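Local coordinates for DNAation factor-related protein 4 (Drosophila melanogaster, PDB 5XPC) that probably acts as a DNA endonuclease in apoptotic DNA fragmentation, its CIDE domain, the part in this structure, forming higher-order assemblies, at residues B[81-84]-B[85-88]; B[60-63]-B[64-67]. All blocks are in the same frame, centred on the assembly; numbering follows the deposited sequence.

Both contacts lie on short helices in the CIDE domain of Drep4. Contact 2 covers helix 60-65 and the residues that follow it, with L63 and L66 packed on F72 of strand 71-75; contact 1 covers the start of helix 84-92, where the loop after that strand turns into it. Their centres lie 22 Å apart and their nearest atoms about 12 Å apart, so the two do not touch. Both reach other subunits, but differently: Y62 of contact 2 hydrogen-bonds to Q69 of the third subunit, whereas E88 of contact 1 packs on F89 of the second. A glycerol, probably from the crystallisation liquor, lies by contact 2, about 4 Å from the L66 side chain.

Contact 1. Residues B[81-84]-B[85-88]; sequences ITTD and ADFE
Between T83 and D86 the chain turns from an extended loop into the first turn of helix 84-92, their CA atoms 5.2 Å apart and the backbone of T83 still extended (psi 164°) before D84 takes up helical angles. T83 closes this turn with two of its own oxygens. Its OG1 accepts from D86 N at 3.2 Å, an almost straight bond with an N-H...O angle of 164°, and its carbonyl O accepts from F87 N at 2.8 Å. The hydroxyl can reach forward to the first-turn amide because it sits between the backbone N and the carbonyl carbon (chi1 62°). This is an N-cap: a threonine just ahead of the helix supplies a side-chain acceptor for an amide of the first turn that has no carbonyl of a preceding helical turn to bind. The F87 N bond and the following one, E88 N to D84 O at 2.9 Å, are both i to i+4 bonds.

T82 adds an apolar touch beside the cap. Its methyl CG2, anti to the backbone N, approaches the F87 amide and lies 3.7 Å from D86 CB and 3.9 Å from F87 CB. The F87 ring itself leads away from 81-84 and makes a cation-pi contact with R19. That arginine, outside both segments, also forms a salt bridge with D84 OD1 and donates to T82 O, which ties the residues before and within the first turn to one neighbouring side chain. A second tie to the loop carrying R19 comes from N17, whose OD1 accepts from the backbone N of T82.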
ATOM      1  N   ILE B  81       3.968 -22.637  -0.226  1.00 47.62           N
ATOM      2  CA  ILE B  81       2.867 -22.926  -1.122  1.00 43.30           C
ATOM      3  C   ILE B  81       3.209 -22.354  -2.487  1.00 39.51           C
ATOM      4  O   ILE B  81       4.021 -21.430  -2.622  1.00 36.69           O
ATOM      5  CB  ILE B  81       1.538 -22.377  -0.558  1.00 52.06           C
ATOM      6  CG1 ILE B  81       1.505 -20.854  -0.615  1.00 49.52           C
ATOM      7  CG2 ILE B  81       1.352 -22.837   0.890  1.00 47.33           C
ATOM      8  CD1 ILE B  81       0.783 -20.288  -1.816  1.00 52.64           C
ATOM      9  N   THR B  82       2.604 -22.935  -3.512  1.00 34.65           N
ATOM     10  CA  THR B  82       2.700 -22.410  -4.864  1.00 39.55           C
ATOM     11  C   THR B  82       1.700 -21.271  -5.000  1.00 36.47           C
ATOM     12  O   THR B  82       0.496 -21.476  -4.811  1.00 34.58           O
ATOM     13  CB  THR B  82       2.408 -23.515  -5.878  1.00 43.91           C
ATOM     14  OG1 THR B  82       3.158 -24.686  -5.533  1.00 38.60           O
ATOM     15  CG2 THR B  82       2.795 -23.080  -7.280  1.00 46.91           C
ATOM     16  N   THR B  83       2.195 -20.071  -5.288  1.00 33.73           N
ATOM     17  CA  THR B  83       1.318 -18.920  -5.467  1.00 35.93           C
ATOM     18  C   THR B  83       0.444 -19.096  -6.711  1.00 34.60           C
ATOM     19  O   THR B  83       0.707 -19.940  -7.573  1.00 37.35           O
ATOM     20  CB  THR B  83       2.136 -17.636  -5.596  1.00 33.74           C
ATOM     21  OG1 THR B  83       2.977 -17.728  -6.754  1.00 36.72           O
ATOM     22  CG2 THR B  83       3.003 -17.425  -4.353  1.00 38.11           C
ATOM     23  N   ASP B  84      -0.613 -18.283  -6.788  1.00 36.75           N
ATOM     24  CA  ASP B  84      -1.467 -18.270  -7.979  1.00 41.84           C
ATOM     25  C   ASP B  84      -0.646 -18.066  -9.248  1.00 44.29           C
ATOM     26  O   ASP B  84      -0.818 -18.787 -10.238  1.00 44.83           O
ATOM     27  CB  ASP B  84      -2.527 -17.170  -7.866  1.00 38.80           C
ATOM     28  CG  ASP B  84      -3.663 -17.538  -6.933  1.00 49.40           C
ATOM     29  OD1 ASP B  84      -3.845 -18.742  -6.647  1.00 45.91           O
ATOM     30  OD2 ASP B  84      -4.390 -16.616  -6.499  1.00 56.34           O
ATOM     31  N   ALA B  85       0.252 -17.078  -9.232  1.00 43.92           N
ATOM     32  CA  ALA B  85       1.070 -16.790 -10.406  1.00 48.41           C
ATOM     33  C   ALA B  85       1.927 -17.992 -10.791  1.00 50.88           C
ATOM     34  O   ALA B  85       1.975 -18.381 -11.964  1.00 53.01           O
ATOM     35  CB  ALA B  85       1.943 -15.565 -10.145  1.00 47.61           C
ATOM     36  N   ASP B  86       2.608 -18.600  -9.814  1.00 49.89           N
ATOM     37  CA  ASP B  86       3.455 -19.748 -10.123  1.00 50.72           C
ATOM     38  C   ASP B  86       2.628 -20.942 -10.586  1.00 49.55           C
ATOM     39  O   ASP B  86       3.044 -21.676 -11.488  1.00 51.48           O
ATOM     40  CB  ASP B  86       4.302 -20.128  -8.911  1.00 53.25           C
ATOM     41  CG  ASP B  86       5.367 -19.103  -8.605  1.00 62.75           C
ATOM     42  OD1 ASP B  86       5.681 -18.289  -9.499  1.00 65.05           O
ATOM     43  OD2 ASP B  86       5.885 -19.110  -7.470  1.00 65.89           O
ATOM     44  N   PHE B  87       1.456 -21.153  -9.983  1.00 44.81           N
ATOM     45  CA  PHE B  87       0.634 -22.298 -10.360  1.00 46.29           C
ATOM     46  C   PHE B  87       0.078 -22.140 -11.770  1.00 52.84           C
ATOM     47  O   PHE B  87       0.089 -23.095 -12.557  1.00 50.46           O
ATOM     48  CB  PHE B  87      -0.497 -22.487  -9.352  1.00 48.97           C
ATOM     49  CG  PHE B  87      -1.308 -23.732  -9.580  1.00 54.94           C
ATOM     50  CD1 PHE B  87      -0.872 -24.956  -9.095  1.00 55.01           C
ATOM     51  CD2 PHE B  87      -2.511 -23.680 -10.274  1.00 54.27           C
ATOM     52  CE1 PHE B  87      -1.617 -26.108  -9.304  1.00 54.73           C
ATOM     53  CE2 PHE B  87      -3.260 -24.831 -10.485  1.00 53.06           C
ATOM     54  CZ  PHE B  87      -2.812 -26.044  -9.997  1.00 50.84           C
ATOM     55  N   GLU B  88      -0.415 -20.945 -12.105  1.00 59.20           N
ATOM     56  CA  GLU B  88      -0.881 -20.687 -13.463  1.00 63.46           C
ATOM     57  C   GLU B  88       0.263 -20.796 -14.464  1.00 65.93           C
ATOM     58  O   GLU B  88       0.081 -21.303 -15.577  1.00 68.46           O
ATOM     59  CB  GLU B  88      -1.541 -19.307 -13.527  1.00 70.77           C
ATOM     60  CG  GLU B  88      -1.340 -18.540 -14.830  1.00 85.71           C
ATOM     61  CD  GLU B  88      -2.223 -19.046 -15.956  1.00100.40           C
ATOM     62  OE1 GLU B  88      -3.299 -19.602 -15.662  1.00104.39           O
ATOM     63  OE2 GLU B  88      -1.849 -18.872 -17.135  1.00106.00           O
TER

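Contact 2. Residues B[60-63]-B[64-67]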
ATOM      1  N   ASP B  60      -6.452 -14.363  14.046  1.00 28.06           N
ATOM      2  CA  ASP B  60      -7.819 -14.019  13.666  1.00 29.09           C
ATOM      3  C   ASP B  60      -7.916 -12.577  13.185  1.00 29.25           C
ATOM      4  O   ASP B  60      -8.688 -12.269  12.266  1.00 30.51           O
ATOM      5  CB  ASP B  60      -8.751 -14.245  14.854  1.00 33.53           C
ATOM      6  CG  ASP B  60     -10.210 -14.164  14.473  1.00 37.98           C
ATOM      7  OD1 ASP B  60     -10.616 -14.861  13.520  1.00 34.68           O
ATOM      8  OD2 ASP B  60     -10.948 -13.385  15.116  1.00 41.12           O
ATOM      9  N   GLU B  61      -7.139 -11.679  13.795  1.00 28.65           N
ATOM     10  CA  GLU B  61      -7.206 -10.272  13.421  1.00 27.22           C
ATOM     11  C   GLU B  61      -6.773 -10.073  11.976  1.00 29.63           C
ATOM     12  O   GLU B  61      -7.386  -9.289  11.238  1.00 30.03           O
ATOM     13  CB  GLU B  61      -6.345  -9.433  14.368  1.00 30.00           C
ATOM     14  CG  GLU B  61      -6.845  -9.402  15.809  1.00 32.63           C
ATOM     15  CD  GLU B  61      -6.567 -10.703  16.568  1.00 37.28           C
ATOM     16  OE1 GLU B  61      -5.616 -11.427  16.205  1.00 35.08           O
ATOM     17  OE2 GLU B  61      -7.302 -11.002  17.531  1.00 40.28           O
ATOM     18  N   TYR B  62      -5.737 -10.796  11.542  1.00 23.82           N
ATOM     19  CA  TYR B  62      -5.338 -10.722  10.143  1.00 27.79           C
ATOM     20  C   TYR B  62      -6.436 -11.258   9.232  1.00 28.44           C
ATOM     21  O   TYR B  62      -6.763 -10.635   8.217  1.00 27.53           O
ATOM     22  CB  TYR B  62      -4.027 -11.474   9.889  1.00 25.80           C
ATOM     23  CG  TYR B  62      -3.562 -11.221   8.470  1.00 24.72           C
ATOM     24  CD1 TYR B  62      -3.058  -9.977   8.102  1.00 23.36           C
ATOM     25  CD2 TYR B  62      -3.694 -12.196   7.483  1.00 24.77           C
ATOM     26  CE1 TYR B  62      -2.663  -9.715   6.798  1.00 27.29           C
ATOM     27  CE2 TYR B  62      -3.303 -11.947   6.174  1.00 27.52           C
ATOM     28  CZ  TYR B  62      -2.793 -10.696   5.838  1.00 29.03           C
ATOM     29  OH  TYR B  62      -2.402 -10.438   4.542  1.00 25.34           O
ATOM     30  N   LEU B  63      -6.999 -12.426   9.561  1.00 30.03           N
ATOM     31  CA  LEU B  63      -8.077 -12.986   8.745  1.00 27.74           C
ATOM     32  C   LEU B  63      -9.195 -11.971   8.538  1.00 28.48           C
ATOM     33  O   LEU B  63      -9.673 -11.763   7.416  1.00 25.40           O
ATOM     34  CB  LEU B  63      -8.641 -14.254   9.391  1.00 27.30           C
ATOM     35  CG  LEU B  63      -9.902 -14.783   8.678  1.00 26.46           C
ATOM     36  CD1 LEU B  63      -9.536 -15.288   7.305  1.00 22.76           C
ATOM     37  CD2 LEU B  63     -10.580 -15.907   9.455  1.00 23.33           C
ATOM     38  N   LYS B  64      -9.616 -11.317   9.612  1.00 26.05           N
ATOM     39  CA  LYS B  64     -10.748 -10.410   9.491  1.00 29.36           C
ATOM     40  C   LYS B  64     -10.380  -9.095   8.828  1.00 30.56           C
ATOM     41  O   LYS B  64     -11.278  -8.333   8.451  1.00 27.46           O
ATOM     42  CB  LYS B  64     -11.365 -10.211  10.873  1.00 32.21           C
ATOM     43  CG  LYS B  64     -12.152 -11.467  11.255  1.00 37.78           C
ATOM     44  CD  LYS B  64     -12.509 -11.571  12.714  1.00 42.47           C
ATOM     45  CE  LYS B  64     -13.368 -12.818  12.927  1.00 34.79           C
ATOM     46  NZ  LYS B  64     -13.406 -13.243  14.357  1.00 36.76           N
ATOM     47  N   SER B  65      -9.087  -8.823   8.647  1.00 27.37           N
ATOM     48  CA  SER B  65      -8.666  -7.667   7.868  1.00 27.75           C
ATOM     49  C   SER B  65      -8.773  -7.912   6.370  1.00 29.56           C
ATOM     50  O   SER B  65      -8.736  -6.949   5.595  1.00 27.35           O
ATOM     51  CB  SER B  65      -7.222  -7.293   8.218  1.00 28.25           C
ATOM     52  OG  SER B  65      -6.295  -8.120   7.512  1.00 28.42           O
ATOM     53  N   LEU B  66      -8.894  -9.180   5.947  1.00 29.01           N
ATOM     54  CA  LEU B  66      -8.910  -9.501   4.532  1.00 26.00           C
ATOM     55  C   LEU B  66     -10.311  -9.333   3.961  1.00 28.70           C
ATOM     56  O   LEU B  66     -11.307  -9.460   4.683  1.00 28.53           O
ATOM     57  CB  LEU B  66      -8.438 -10.929   4.293  1.00 24.49           C
ATOM     58  CG  LEU B  66      -6.989 -11.215   4.688  1.00 22.97           C
ATOM     59  CD1 LEU B  66      -6.744 -12.723   4.823  1.00 24.02           C
ATOM     60  CD2 LEU B  66      -6.040 -10.576   3.665  1.00 27.53           C
ATOM     61  N   PRO B  67     -10.407  -9.038   2.670  1.00 26.47           N
ATOM     62  CA  PRO B  67     -11.725  -9.000   2.021  1.00 29.73           C
ATOM     63  C   PRO B  67     -12.396 -10.362   2.081  1.00 28.90           C
ATOM     64  O   PRO B  67     -11.741 -11.411   2.024  1.00 27.85           O
ATOM     65  CB  PRO B  67     -11.403  -8.608   0.574  1.00 31.19           C
ATOM     66  CG  PRO B  67     -10.021  -8.038   0.614  1.00 33.95           C
ATOM     67  CD  PRO B  67      -9.311  -8.724   1.742  1.00 26.54           C
TER
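Helix 60-65 is a short helix ending in a tightened turn, and this contact runs through it and into L66 and P67. K64 N donates to D60 O at 3.0 Å in a regular i to i+4 bond, while the same two residues meet again through their side chains: K64 NZ forms a salt bridge with D60 OD2 at 2.6 Å, the ammonium sitting on the syn lone pair of OD2. The lysine chain, extended beyond CG, runs back along the helix to place its ammonium there. Both groups have second partners, N28 O for K64 NZ and L30 N for D60 OD1.

Further on, the pattern tightens. Y62 O takes S65 OG at 2.7 Å, in the carbonyl plane on a lone pair, and also S65 N at 3.0 Å from above that plane. With chi1 at 81°, OG turns back toward this carbonyl. S65 N to E61 O is weak by comparison (128°), whereas L66 N bonds to L63 O at 3.1 Å.

L66 then folds its methyls against the Y62 side chain, CD1 lying 3.8 Å from CE2 and CD2 3.7 Å from OH. Y62 OH is hydrogen-bonded to Q69 of the third subunit. The i to i+3 bonds S65 N to Y62 O and L66 N to L63 O are characteristic of a helix C-terminus narrowing into 3-10-like turns.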